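PDB 2PYX: tryptophan halogenase from Shewanella frigidimarina, which probably acts as a flavin-dependent enzyme of the tryptophan halogenase family, binding FAD in a Rossmann-type nucleotide fold. Local coordinates for residues E121-P126 with S464-L469; P126-H131 with V135-A140; S199-N204 with G237-V242; I209-T214 with E219-L224; Y297-S300 with N305-D308. One frame throughout, in Å; residues are numbered along the deposited sequence.

Contact 1: residues E121-P126 with S464-L469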
# COMPACT_ATOMS: atom_id res chain seq x y z
N GLU A 121 -10.67 -24.24 -0.54
CA GLU A 121 -10.74 -25.69 -0.38
C GLU A 121 -9.58 -26.31 0.39
O GLU A 121 -9.78 -27.29 1.10
CB GLU A 121 -10.77 -26.35 -1.74
CG GLU A 121 -11.92 -25.90 -2.60
CD GLU A 121 -11.90 -26.58 -3.94
OE1 GLU A 121 -11.98 -27.83 -3.96
OE2 GLU A 121 -11.76 -25.89 -4.97
N LEU A 122 -8.37 -25.78 0.20
CA LEU A 122 -7.15 -26.39 0.73
C LEU A 122 -6.01 -25.39 0.60
O LEU A 122 -5.90 -24.72 -0.42
CB LEU A 122 -6.78 -27.66 -0.03
CG LEU A 122 -5.59 -28.48 0.48
CD1 LEU A 122 -5.90 -29.06 1.87
CD2 LEU A 122 -5.23 -29.56 -0.48
N ASP A 123 -5.21 -25.27 1.64
CA ASP A 123 -3.99 -24.46 1.60
C ASP A 123 -2.91 -25.30 0.94
O ASP A 123 -2.37 -26.24 1.53
CB ASP A 123 -3.59 -24.03 3.02
CG ASP A 123 -2.33 -23.19 3.07
OD1 ASP A 123 -1.63 -23.11 2.06
OD2 ASP A 123 -2.05 -22.63 4.14
N LEU A 124 -2.56 -24.95 -0.29
CA LEU A 124 -1.62 -25.75 -1.08
C LEU A 124 -0.17 -25.68 -0.60
O LEU A 124 0.65 -26.53 -0.98
CB LEU A 124 -1.64 -25.30 -2.54
CG LEU A 124 -2.90 -25.64 -3.35
CD1 LEU A 124 -2.80 -25.11 -4.77
CD2 LEU A 124 -3.09 -27.16 -3.38
N CYS A 125 0.18 -24.64 0.16
CA CYS A 125 1.56 -24.43 0.50
C CYS A 125 2.31 -25.67 1.02
O CYS A 125 3.33 -26.04 0.46
CB CYS A 125 1.67 -23.21 1.42
SG CYS A 125 3.35 -22.72 1.83
N PRO A 126 1.81 -26.32 2.09
CA PRO A 126 2.56 -27.51 2.55
C PRO A 126 2.62 -28.66 1.53
O PRO A 126 3.55 -29.47 1.61
CB PRO A 126 1.82 -27.94 3.81
CG PRO A 126 0.49 -27.35 3.68
CD PRO A 126 0.69 -26.04 2.98
N SER A 464 0.53 -13.93 1.82
CA SER A 464 1.62 -12.97 1.56
C SER A 464 2.90 -13.40 2.21
O SER A 464 4.01 -13.29 1.63
CB SER A 464 1.23 -11.58 2.05
OG SER A 464 0.30 -11.03 1.13
N PHE A 465 2.78 -13.93 3.42
CA PHE A 465 3.93 -14.44 4.13
C PHE A 465 4.49 -15.65 3.43
O PHE A 465 5.71 -15.81 3.31
CB PHE A 465 3.59 -14.72 5.58
CG PHE A 465 3.36 -13.49 6.39
CD1 PHE A 465 2.14 -12.84 6.36
CD2 PHE A 465 4.40 -12.92 7.13
CE1 PHE A 465 1.95 -11.67 7.09
CE2 PHE A 465 4.22 -11.77 7.85
CZ PHE A 465 2.98 -11.14 7.83
N GLN A 466 3.63 -16.53 2.93
CA GLN A 466 4.10 -17.69 2.17
C GLN A 466 4.84 -17.27 0.90
O GLN A 466 5.89 -17.80 0.57
CB GLN A 466 2.91 -18.57 1.78
CG GLN A 466 2.16 -19.14 2.99
CD GLN A 466 0.86 -19.84 2.63
OE1 GLN A 466 0.34 -19.67 1.51
NE2 GLN A 466 0.37 -20.68 3.55
N TYR A 467 4.28 -16.30 0.19
CA TYR A 467 4.90 -15.89 -1.08
C TYR A 467 6.30 -15.34 -0.86
O TYR A 467 7.20 -15.60 -1.64
CB TYR A 467 4.07 -14.84 -1.79
CG TYR A 467 2.87 -15.35 -2.50
CD1 TYR A 467 2.97 -16.34 -3.48
CD2 TYR A 467 1.63 -14.78 -2.27
CE1 TYR A 467 1.82 -16.77 -4.20
CE2 TYR A 467 0.48 -15.21 -3.01
CZ TYR A 467 0.59 -16.21 -3.95
OH TYR A 467 -0.54 -16.60 -4.67
N VAL A 468 6.48 -14.53 0.19
CA VAL A 468 7.80 -13.98 0.49
C VAL A 468 8.72 -15.05 1.04
O VAL A 468 9.85 -15.22 0.56
CB VAL A 468 7.71 -12.74 1.41
CG1 VAL A 468 9.12 -12.29 1.87
CG2 VAL A 468 7.02 -11.60 0.67
N LEU A 469 8.28 -15.79 2.06
CA LEU A 469 9.12 -16.78 2.70
C LEU A 469 9.67 -17.77 1.67
O LEU A 469 10.87 -18.05 1.64
CB LEU A 469 8.33 -17.51 3.78
CG LEU A 469 9.08 -18.36 4.79
CD1 LEU A 469 9.97 -17.52 5.69
CD2 LEU A 469 8.13 -19.14 5.68
O HOH W 1 -1.40 -21.45 0.22

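Contact 2: residues P126-H131 with V135-A140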
# COMPACT_ATOMS: atom_id res chain seq x y z
N PRO A 126 1.81 -26.32 2.09
CA PRO A 126 2.56 -27.51 2.55
C PRO A 126 2.62 -28.66 1.53
O PRO A 126 3.55 -29.47 1.61
CB PRO A 126 1.82 -27.94 3.81
CG PRO A 126 0.49 -27.35 3.68
CD PRO A 126 0.69 -26.04 2.98
N TYR A 127 1.66 -28.72 0.62
CA TYR A 127 1.68 -29.71 -0.48
C TYR A 127 2.69 -29.37 -1.57
O TYR A 127 3.16 -30.27 -2.28
CB TYR A 127 0.24 -29.90 -1.04
CG TYR A 127 -0.68 -30.41 0.05
CD1 TYR A 127 -0.81 -31.78 0.32
CD2 TYR A 127 -1.34 -29.52 0.90
CE1 TYR A 127 -1.58 -32.23 1.40
CE2 TYR A 127 -2.13 -29.98 1.97
CZ TYR A 127 -2.26 -31.35 2.20
OH TYR A 127 -3.04 -31.74 3.28
N TRP A 128 3.00 -28.08 -1.73
CA TRP A 128 4.02 -27.65 -2.65
C TRP A 128 5.43 -27.92 -2.11
O TRP A 128 6.36 -28.22 -2.86
CB TRP A 128 3.84 -26.16 -3.02
CG TRP A 128 5.09 -25.59 -3.54
CD1 TRP A 128 5.59 -25.71 -4.81
CD2 TRP A 128 6.09 -24.91 -2.79
NE1 TRP A 128 6.79 -25.09 -4.90
CE2 TRP A 128 7.14 -24.62 -3.66
CE3 TRP A 128 6.19 -24.53 -1.44
CZ2 TRP A 128 8.29 -23.95 -3.23
CZ3 TRP A 128 7.31 -23.86 -1.04
CH2 TRP A 128 8.34 -23.58 -1.91
N LEU A 129 5.59 -27.80 -0.80
CA LEU A 129 6.89 -27.78 -0.18
C LEU A 129 7.85 -28.90 -0.64
O LEU A 129 9.04 -28.63 -0.91
CB LEU A 129 6.68 -27.74 1.34
CG LEU A 129 7.81 -27.31 2.23
CD1 LEU A 129 8.29 -25.91 1.89
CD2 LEU A 129 7.34 -27.41 3.68
N PRO A 130 7.37 -30.16 -0.71
CA PRO A 130 8.30 -31.21 -1.18
C PRO A 130 8.85 -30.98 -2.59
O PRO A 130 9.84 -31.62 -2.96
CB PRO A 130 7.44 -32.49 -1.16
CG PRO A 130 6.31 -32.19 -0.24
CD PRO A 130 6.04 -30.71 -0.40
N HIS A 131 8.24 -30.07 -3.36
CA HIS A 131 8.57 -29.88 -4.78
C HIS A 131 9.34 -28.60 -5.04
O HIS A 131 9.51 -28.19 -6.19
CB HIS A 131 7.27 -29.94 -5.57
CG HIS A 131 6.48 -31.17 -5.28
ND1 HIS A 131 6.89 -32.41 -5.72
CD2 HIS A 131 5.38 -31.38 -4.53
CE1 HIS A 131 6.05 -33.33 -5.27
NE2 HIS A 131 5.12 -32.72 -4.54
N VAL A 135 9.83 -26.54 -8.80
CA VAL A 135 8.94 -25.48 -9.25
C VAL A 135 8.80 -24.46 -8.12
O VAL A 135 8.81 -24.84 -6.96
CB VAL A 135 7.55 -26.06 -9.63
CG1 VAL A 135 6.84 -26.70 -8.44
CG2 VAL A 135 6.66 -25.02 -10.31
N SER A 136 8.69 -23.18 -8.48
CA SER A 136 8.51 -22.12 -7.48
C SER A 136 7.15 -22.22 -6.86
O SER A 136 6.19 -22.67 -7.48
CB SER A 136 8.70 -20.74 -8.07
OG SER A 136 7.71 -20.41 -9.02
N PHE A 137 7.04 -21.78 -5.61
CA PHE A 137 5.76 -21.69 -4.98
C PHE A 137 4.77 -20.88 -5.83
O PHE A 137 3.66 -21.32 -6.10
CB PHE A 137 5.93 -21.06 -3.59
CG PHE A 137 4.65 -20.84 -2.84
CD1 PHE A 137 3.78 -21.89 -2.54
CD2 PHE A 137 4.29 -19.56 -2.45
CE1 PHE A 137 2.60 -21.65 -1.84
CE2 PHE A 137 3.13 -19.33 -1.74
CZ PHE A 137 2.26 -20.35 -1.46
N ALA A 138 5.17 -19.71 -6.29
CA ALA A 138 4.24 -18.87 -7.03
C ALA A 138 3.79 -19.51 -8.35
O ALA A 138 2.60 -19.49 -8.68
CB ALA A 138 4.81 -17.50 -7.31
N GLU A 139 4.72 -20.13 -9.06
CA GLU A 139 4.27 -20.84 -10.27
C GLU A 139 3.30 -21.99 -9.95
O GLU A 139 2.36 -22.23 -10.72
CB GLU A 139 5.45 -21.36 -11.06
CG GLU A 139 4.99 -21.98 -12.40
CD GLU A 139 6.12 -22.39 -13.32
OE1 GLU A 139 7.25 -21.88 -13.19
OE2 GLU A 139 5.86 -23.25 -14.19
N ALA A 140 3.55 -22.69 -8.84
CA ALA A 140 2.74 -23.85 -8.48
C ALA A 140 1.32 -23.48 -8.11
O ALA A 140 0.40 -24.28 -8.34
CB ALA A 140 3.39 -24.62 -7.34

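Contact 3: residues S199-N204 with G237-V242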
# COMPACT_ATOMS: atom_id res chain seq x y z
N SER A 199 -4.82 28.80 11.97
CA SER A 199 -4.02 29.64 12.84
C SER A 199 -4.05 29.19 14.29
O SER A 199 -3.05 29.32 15.01
CB SER A 199 -4.49 31.09 12.74
OG SER A 199 -4.26 31.61 11.44
N GLN A 200 -5.20 28.72 14.75
CA GLN A 200 -5.32 28.18 16.11
C GLN A 200 -6.16 26.94 16.11
O GLN A 200 -7.12 26.84 15.34
CB GLN A 200 -6.01 29.14 17.06
CG GLN A 200 -5.29 30.44 17.30
CD GLN A 200 -6.12 31.36 18.13
OE1 GLN A 200 -6.66 32.36 17.62
NE2 GLN A 200 -6.26 31.04 19.40
N ILE A 201 -5.84 26.03 17.03
CA ILE A 201 -6.65 24.87 17.33
C ILE A 201 -7.16 25.07 18.75
O ILE A 201 -6.36 25.18 19.70
CB ILE A 201 -5.80 23.57 17.26
CG1 ILE A 201 -5.01 23.53 15.95
CG2 ILE A 201 -6.67 22.33 17.50
CD1 ILE A 201 -3.92 22.47 15.91
N ILE A 202 -8.48 25.11 18.90
CA ILE A 202 -9.12 25.42 20.18
C ILE A 202 -9.74 24.18 20.79
O ILE A 202 -10.53 23.48 20.12
CB ILE A 202 -10.25 26.46 19.99
CG1 ILE A 202 -9.77 27.63 19.15
CG2 ILE A 202 -10.84 26.89 21.33
CD1 ILE A 202 -8.61 28.31 19.71
N ASN A 203 -9.44 23.92 22.06
CA ASN A 203 -10.02 22.81 22.75
C ASN A 203 -11.20 23.23 23.57
O ASN A 203 -11.31 24.39 23.96
CB ASN A 203 -8.99 22.17 23.68
CG ASN A 203 -7.90 21.41 22.91
OD1 ASN A 203 -7.99 21.19 21.69
ND2 ASN A 203 -6.85 21.01 23.63
N ASN A 204 -12.09 22.27 23.84
CA ASN A 204 -13.10 22.46 24.87
C ASN A 204 -12.51 22.10 26.25
O ASN A 204 -11.33 21.75 26.39
CB ASN A 204 -14.37 21.68 24.56
CG ASN A 204 -14.21 20.16 24.69
OD1 ASN A 204 -13.23 19.64 25.24
ND2 ASN A 204 -15.20 19.45 24.20
N GLY A 237 -0.06 14.30 16.48
CA GLY A 237 1.27 14.29 17.08
C GLY A 237 1.60 15.53 17.86
O GLY A 237 2.09 15.42 18.98
N GLU A 238 1.38 16.70 17.27
CA GLU A 238 1.76 17.97 17.92
C GLU A 238 0.71 18.45 18.91
O GLU A 238 0.95 18.46 20.14
CB GLU A 238 2.07 19.03 16.89
CG GLU A 238 3.32 18.72 16.10
CD GLU A 238 4.58 18.60 17.00
OE1 GLU A 238 4.69 19.36 18.00
OE2 GLU A 238 5.43 17.73 16.72
N HIS A 239 -0.49 18.77 18.44
CA HIS A 239 -1.51 19.33 19.37
C HIS A 239 -1.87 18.37 20.50
O HIS A 239 -2.02 18.79 21.66
CB HIS A 239 -2.78 19.71 18.59
CG HIS A 239 -3.82 20.39 19.41
ND1 HIS A 239 -3.69 21.70 19.86
CD2 HIS A 239 -5.03 19.96 19.83
CE1 HIS A 239 -4.78 22.02 20.54
NE2 HIS A 239 -5.61 20.99 20.54
N LEU A 240 -2.06 17.09 20.16
CA LEU A 240 -2.48 16.08 21.14
C LEU A 240 -1.36 15.23 21.74
O LEU A 240 -1.62 14.36 22.58
CB LEU A 240 -3.60 15.22 20.55
CG LEU A 240 -4.92 15.96 20.29
CD1 LEU A 240 -5.84 15.13 19.42
CD2 LEU A 240 -5.62 16.36 21.58
N GLN A 241 -0.14 15.48 21.29
CA GLN A 241 1.06 14.89 21.86
C GLN A 241 1.08 13.37 21.86
O GLN A 241 1.64 12.75 22.77
CB GLN A 241 1.30 15.48 23.27
CG GLN A 241 1.71 16.93 23.18
CD GLN A 241 3.14 17.12 22.69
OE1 GLN A 241 4.08 16.65 23.34
NE2 GLN A 241 3.31 17.79 21.56
N VAL A 242 0.51 12.75 20.82
CA VAL A 242 0.58 11.30 20.71
C VAL A 242 2.00 10.93 20.32
O VAL A 242 2.48 11.40 19.32
CB VAL A 242 -0.42 10.76 19.68
CG1 VAL A 242 -0.23 9.27 19.49
CG2 VAL A 242 -1.85 11.07 20.13
O HOH W 2 -4.24 19.52 23.28

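Contact 4: residues I209-T214 with E219-L224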
# COMPACT_ATOMS: atom_id res chain seq x y z
N ILE A 209 -10.67 18.74 20.67
CA ILE A 209 -10.68 19.88 19.75
C ILE A 209 -12.14 20.29 19.50
O ILE A 209 -13.03 19.45 19.32
CB ILE A 209 -10.01 19.55 18.42
CG1 ILE A 209 -8.57 19.07 18.65
CG2 ILE A 209 -10.03 20.74 17.49
CD1 ILE A 209 -7.92 18.50 17.43
N GLU A 210 -12.38 21.59 19.60
CA GLU A 210 -13.72 22.17 19.45
C GLU A 210 -13.86 22.92 18.13
O GLU A 210 -14.87 22.84 17.44
CB GLU A 210 -13.94 23.16 20.60
CG GLU A 210 -15.18 23.96 20.51
CD GLU A 210 -15.27 24.86 21.70
OE1 GLU A 210 -15.75 24.37 22.74
OE2 GLU A 210 -14.80 26.01 21.60
N LYS A 211 -12.84 23.65 17.75
CA LYS A 211 -12.91 24.45 16.57
C LYS A 211 -11.53 24.87 16.11
O LYS A 211 -10.56 24.79 16.87
CB LYS A 211 -13.83 25.67 16.77
CG LYS A 211 -13.30 26.68 17.75
CD LYS A 211 -14.35 27.74 18.03
CE LYS A 211 -13.91 28.72 19.11
NZ LYS A 211 -15.06 29.61 19.49
N LEU A 212 -11.45 25.24 14.84
CA LEU A 212 -10.24 25.75 14.25
C LEU A 212 -10.48 27.20 13.88
O LEU A 212 -11.53 27.53 13.38
CB LEU A 212 -9.86 24.98 13.00
CG LEU A 212 -9.76 23.48 13.20
CD1 LEU A 212 -9.40 22.85 11.87
CD2 LEU A 212 -8.70 23.13 14.25
N ILE A 213 -9.49 28.05 14.17
CA ILE A 213 -9.57 29.42 13.74
C ILE A 213 -8.65 29.51 12.54
O ILE A 213 -7.44 29.26 12.64
CB ILE A 213 -9.20 30.42 14.85
CG1 ILE A 213 -9.89 30.04 16.15
CG2 ILE A 213 -9.63 31.77 14.40
CD1 ILE A 213 -9.84 31.08 17.23
N THR A 214 -9.26 29.76 11.39
CA THR A 214 -8.54 29.85 10.13
C THR A 214 -7.98 31.25 9.96
O THR A 214 -8.38 32.19 10.66
CB THR A 214 -9.38 29.46 8.88
OG1 THR A 214 -10.43 30.41 8.64
CG2 THR A 214 -9.96 28.04 9.05
N GLU A 219 -13.95 31.02 12.04
CA GLU A 219 -13.91 29.85 12.93
C GLU A 219 -14.71 28.70 12.29
O GLU A 219 -15.82 28.91 11.80
CB GLU A 219 -14.50 30.16 14.30
CG GLU A 219 -13.89 31.36 14.97
CD GLU A 219 -14.35 31.52 16.39
OE1 GLU A 219 -15.35 30.87 16.79
OE2 GLU A 219 -13.71 32.31 17.12
N ILE A 220 -14.10 27.51 12.27
CA ILE A 220 -14.70 26.33 11.70
C ILE A 220 -14.85 25.36 12.87
O ILE A 220 -13.84 24.87 13.40
CB ILE A 220 -13.82 25.71 10.61
CG1 ILE A 220 -13.55 26.71 9.47
CG2 ILE A 220 -14.46 24.43 10.02
CD1 ILE A 220 -14.79 27.06 8.66
N SER A 221 -16.09 25.09 13.26
CA SER A 221 -16.38 24.21 14.39
C SER A 221 -16.68 22.81 13.89
O SER A 221 -17.19 22.64 12.79
CB SER A 221 -17.58 24.73 15.20
OG SER A 221 -17.29 26.00 15.82
N GLY A 222 -16.31 21.82 14.69
CA GLY A 222 -16.63 20.45 14.37
C GLY A 222 -16.58 19.56 15.58
O GLY A 222 -16.18 19.99 16.69
N GLN A 223 -16.94 18.29 15.36
CA GLN A 223 -17.06 17.30 16.41
C GLN A 223 -16.00 16.20 16.30
O GLN A 223 -15.70 15.53 17.30
CB GLN A 223 -18.43 16.65 16.36
CG GLN A 223 -19.59 17.59 16.72
CD GLN A 223 -20.87 16.95 16.41
OE1 GLN A 223 -21.29 16.87 15.26
NE2 GLN A 223 -21.52 16.44 17.45
N LEU A 224 -15.47 16.00 15.09
CA LEU A 224 -14.49 14.98 14.84
C LEU A 224 -13.54 15.60 13.83
O LEU A 224 -13.98 16.16 12.82
CB LEU A 224 -15.15 13.75 14.24
CG LEU A 224 -14.23 12.56 14.08
CD1 LEU A 224 -13.74 11.98 15.38
CD2 LEU A 224 -14.97 11.50 13.28
O HOH W 3 -15.68 18.83 19.75
O HOH W 4 -13.21 32.23 19.58

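Contact 5: residues Y297-S300 with N305-D308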
# COMPACT_ATOMS: atom_id res chain seq x y z
N TYR A 297 15.64 5.05 -4.83
CA TYR A 297 16.50 4.23 -4.03
C TYR A 297 16.17 4.56 -2.56
O TYR A 297 16.31 5.70 -2.10
CB TYR A 297 17.97 4.57 -4.29
CG TYR A 297 19.00 3.73 -3.60
CD1 TYR A 297 18.70 2.49 -3.04
CD2 TYR A 297 20.32 4.15 -3.52
CE1 TYR A 297 19.72 1.71 -2.40
CE2 TYR A 297 21.29 3.39 -2.89
CZ TYR A 297 21.01 2.16 -2.36
OH TYR A 297 21.94 1.38 -1.76
N VAL A 298 15.67 3.54 -1.85
CA VAL A 298 15.45 3.56 -0.41
C VAL A 298 16.70 3.01 0.23
O VAL A 298 17.10 1.90 -0.08
CB VAL A 298 14.25 2.65 -0.07
CG1 VAL A 298 14.14 2.43 1.43
CG2 VAL A 298 12.99 3.20 -0.67
N TYR A 299 17.27 3.76 1.16
CA TYR A 299 18.55 3.36 1.73
C TYR A 299 18.75 3.88 3.17
O TYR A 299 17.98 4.70 3.67
CB TYR A 299 19.71 3.79 0.83
CG TYR A 299 19.90 5.26 0.65
CD1 TYR A 299 19.23 5.93 -0.34
CD2 TYR A 299 20.79 5.98 1.45
CE1 TYR A 299 19.38 7.29 -0.51
CE2 TYR A 299 20.95 7.36 1.28
CZ TYR A 299 20.27 8.01 0.25
OH TYR A 299 20.41 9.38 0.08
N SER A 300 19.79 3.36 3.81
CA SER A 300 20.12 3.71 5.22
C SER A 300 21.29 4.66 5.26
O SER A 300 22.38 4.27 4.83
CB SER A 300 20.48 2.46 5.96
OG SER A 300 21.00 2.75 7.24
N ASN A 305 26.67 7.19 2.60
CA ASN A 305 26.40 8.61 2.40
C ASN A 305 25.54 8.85 1.16
O ASN A 305 25.20 7.89 0.44
CB ASN A 305 27.68 9.46 2.42
CG ASN A 305 28.54 9.27 1.20
OD1 ASN A 305 28.08 8.81 0.17
ND2 ASN A 305 29.78 9.70 1.31
N ASP A 306 25.14 10.10 0.94
CA ASP A 306 24.25 10.40 -0.15
C ASP A 306 24.95 10.43 -1.50
O ASP A 306 24.35 10.10 -2.53
CB ASP A 306 23.53 11.71 0.12
CG ASP A 306 22.75 11.68 1.42
OD1 ASP A 306 22.03 10.68 1.67
OD2 ASP A 306 22.84 12.64 2.17
N ILE A 307 26.22 10.80 -1.52
CA ILE A 307 27.02 10.79 -2.76
C ILE A 307 27.04 9.38 -3.38
O ILE A 307 26.76 9.19 -4.58
CB ILE A 307 28.47 11.25 -2.46
CG1 ILE A 307 28.46 12.74 -2.08
CG2 ILE A 307 29.39 10.96 -3.64
CD1 ILE A 307 29.69 13.19 -1.32
N ASP A 308 27.36 8.40 -2.55
CA ASP A 308 27.46 7.03 -2.99
C ASP A 308 26.06 6.46 -3.34
O ASP A 308 25.89 5.70 -4.30
CB ASP A 308 28.12 6.19 -1.92
CG ASP A 308 29.58 6.54 -1.71
OD1 ASP A 308 30.15 7.30 -2.52
OD2 ASP A 308 30.16 6.05 -0.71
O HOH W 5 21.42 10.65 -2.58

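Contact 1: residues E121-P126 with S464-L469
Cys125 and Gln466 mark the closest backbone approach, their CA atoms 7.4 Å apart, so residues 121-126 and 464-469 meet through side chains. The first segment is a loop that leads into the short helix 125-128; the second lies within helix 462-471. Gln466, its chain extended beyond CG (chi2 171°), spans the gap. Its NE2 gives a hydrogen bond to Asp123 OD2 at 3.2 Å, on the syn lone pair and within the amide plane, with a weaker one to OD1. Asp123 OD1 also receives Cys125 N at 3.0 Å, a capping bond before the helix. Aspartate is short enough to reach forward to the main-chain N-H two residues on and still offer its other oxygen to the glutamine. A water spans Asp123 OD1 and Gln466 OE1. Cys125, small and weakly polar, lies against the amide, its CB 3.6 Å from Gln466 NE2 and its SG 3.9 Å from Gln466 CG. NE2 also donates to Pro448 O, and OE1 accepts from the water, so both ends of the buried amide have partners. Phe137 of helix 137-141 packs on Cys125 and Gln466, Leu124 reaches Phe494 of helix 484-507, and Phe465 and Val468 turn to helix 383-413.

Contact 2: residues P126-H131 with V135-A140
Two hydrogen bonds tie residues 126-131 to residues 135-140, and both end on Val135. Trp128 NE1 donates to Val135 O at 2.9 Å with an N-H...O angle of 163°; the oxygen lies in the indole plane, though the donor stands above the carbonyl plane. Val135 N returns a bond to His131 O at 3.1 Å, closing the short loop between the segments. Apolar contact comes from the indole. CB of Phe137 sits over the six-membered ring of Trp128, 3.6 Å from that ring's centroid, a CH-pi contact. The phenyl ring, swung away from its backbone N (chi1 177°), brings CD1 to 3.7 Å from Trp128 CE3, the two ring planes inclined at 58°. Ala140 CB, one turn further along the helix, touches Trp128 CD1 at 3.5 Å; a small methyl suits such close approach. Capping is separate: Ser136 OG accepts Glu139 N and starts helix 137-141. A leucine in place of Trp128 would probably leave Val135 O without its indole donor and open a gap beside Phe137 and Ala140. Tryptophan thus does two jobs, its broad face meeting hydrocarbon while its one polar edge satisfies a main-chain carbonyl at the turn between two helices.

Contact 3: residues S199-N204 with G237-V242
Ile201 lays its CG2 methyl over the imidazole of His239, 3.5 Å from the ring centroid and only 12° off the normal, a CH-pi contact centred on the face. The branch that does this lies opposite the backbone N, while CG1 carries CD1 along the ring toward the histidine's own CB, 4.0 Å away. A beta-branched residue suits the place because one branch can cover the ring and the other run beside it. On the opposite face, nearer the rim, stands a water.

The ring edge is used as well. NE2 of His239 donates to Asn203 OD1 at 2.7 Å, nearly straight at 171° and in the imidazole plane, although it meets the carbonyl group somewhat out of its plane. The amide and ring planes are 75° apart. Asn203 ND2 donates to the water, which in turn donates to His239 O, so the asparagine reaches both the side chain and the main chain of the same residue. Histidine can serve here because it offers a flat face to a methyl and an N-H to a carbonyl at once; bond and methyl together would resist rotation of the ring.

Ile201 and Asn203, two residues apart, point to the same side of strand 198-203, as beta alternation requires. Next to them, Ser199 and Gln200 both face Ile213 in a classic beta bulge. The arrangement is a helix end, that of 234-239, packed by one side chain against the outer strand of a three-stranded antiparallel sheet, near Val198, a predicted FAD-binding residue.

Contact 4: residues I209-T214 with E219-L224
Leu212 and Ile220 form the central pair, each backbone N donating to the other's O at 2.8 Å in an antiparallel hydrogen-bonded pair. Lys211 with Ser221 and Ile213 with Glu219 are the flanking non-hydrogen-bonded pairs, and Gly222 N adds a longer bond to Glu210 O at 3.3 Å. Between the main-chain bonds, Glu219 CA approaches Leu212 O at 3.4 Å in a CA-H...O contact.

On the face shared by Lys211, Ile213, Glu219 and Ser221 the side-chain link is a diagonal salt bridge, Lys211 NZ to Glu219 OE1 at 3.0 Å. The ammonium meets the oxygen from above the carboxylate plane. Lysine starts with CG wedged between the backbone N and the carbonyl carbon (chi1 67°) and then runs extended, which carries its amine across to a partner two residues from its direct pair. A water joins NZ to Glu219 OE2, giving the carboxylate a second tie, and Ser221 OG lies 3.6 Å from Lys211 CB.

The two strands make a beta hairpin, the second and third strands of a three-stranded antiparallel sheet. On the other face, that of Leu212 and Ile220, branched apolar chains suit packing against the neighbouring sheet: both side chains rest on Ile11 of strand 9-13, in the Rossmann-type sheet, and Leu212 also reaches Phe225. Thr214 CG2 meets Ile220 CG1 at 3.9 Å, while its OG1 is bonded to Gly218 O and Asn217 N in the connecting turn. Farther out, strand 198-203 borders the hairpin, where Glu210 and Lys211 both face Ile202 in a classic beta bulge; Asn346 ND2 donates to Ile209 O and Gln223 O.

Contact 5: residues Y297-S300 with N305-D308
A strand end and the first turn of the helix that follows it meet here: strand 292-299, an element of the large mixed beta sheet, is joined by a short loop to helix 306-317. The one direct hydrogen bond runs from phenol to carboxylate. Tyr299 OH donates to Asp306 OD1 at 2.6 Å, and that oxygen sits at the ring edge, in the plane of the phenol. It is met on its anti side, 33° out of the carboxylate plane, and the ring and carboxylate planes are 69° apart. With its CG placed between the backbone N and the carbonyl carbon (chi1 64°), the tyrosine sends its long ring from the strand to the helix, whose nearest CA, that of Asp306, is 9.3 Å from its own. Tyrosine suits the place because its long side chain covers most of that distance, the aspartate the remainder, through a buried setting, packing on Leu257 and Ala309, and still ends in a polar donor. Asp306 OD2 has a weak bond to Gln331 NE2, and its side chain touches Arg255. A phenylalanine in place of Tyr299 would probably leave Asp306 OD1 without this donor and a water that bridges to the helix without one of its anchors. At the helix start Asn305 is the N-cap, its OD1 accepting Asp308 N at 2.8 Å, as a short amide side chain can. The bridging water donates to Tyr299 OH at 3.1 Å and to Asp306 O at 3.0 Å.

In the fold
From the N terminus, the chain first enters contact 1 at residues 121-126, but that loop closes only 338 residues later, at helix 462-471, and spans all the others. Contact 2 follows at once, shares Pro126 and closes a short loop; its Phe137 packs on contact 1, making one helical cluster. Contact 3 then opens at strand 198-203 and closes at helix 234-239, with the hairpin of contact 4 lying within its span. These two touch through neighbouring strands of one small sheet, on the far side of the chain's centre from contacts 1 and 2. Contact 5 comes later, in series, where the large mixed sheet passes into helix 306-317. None of the five loops cross.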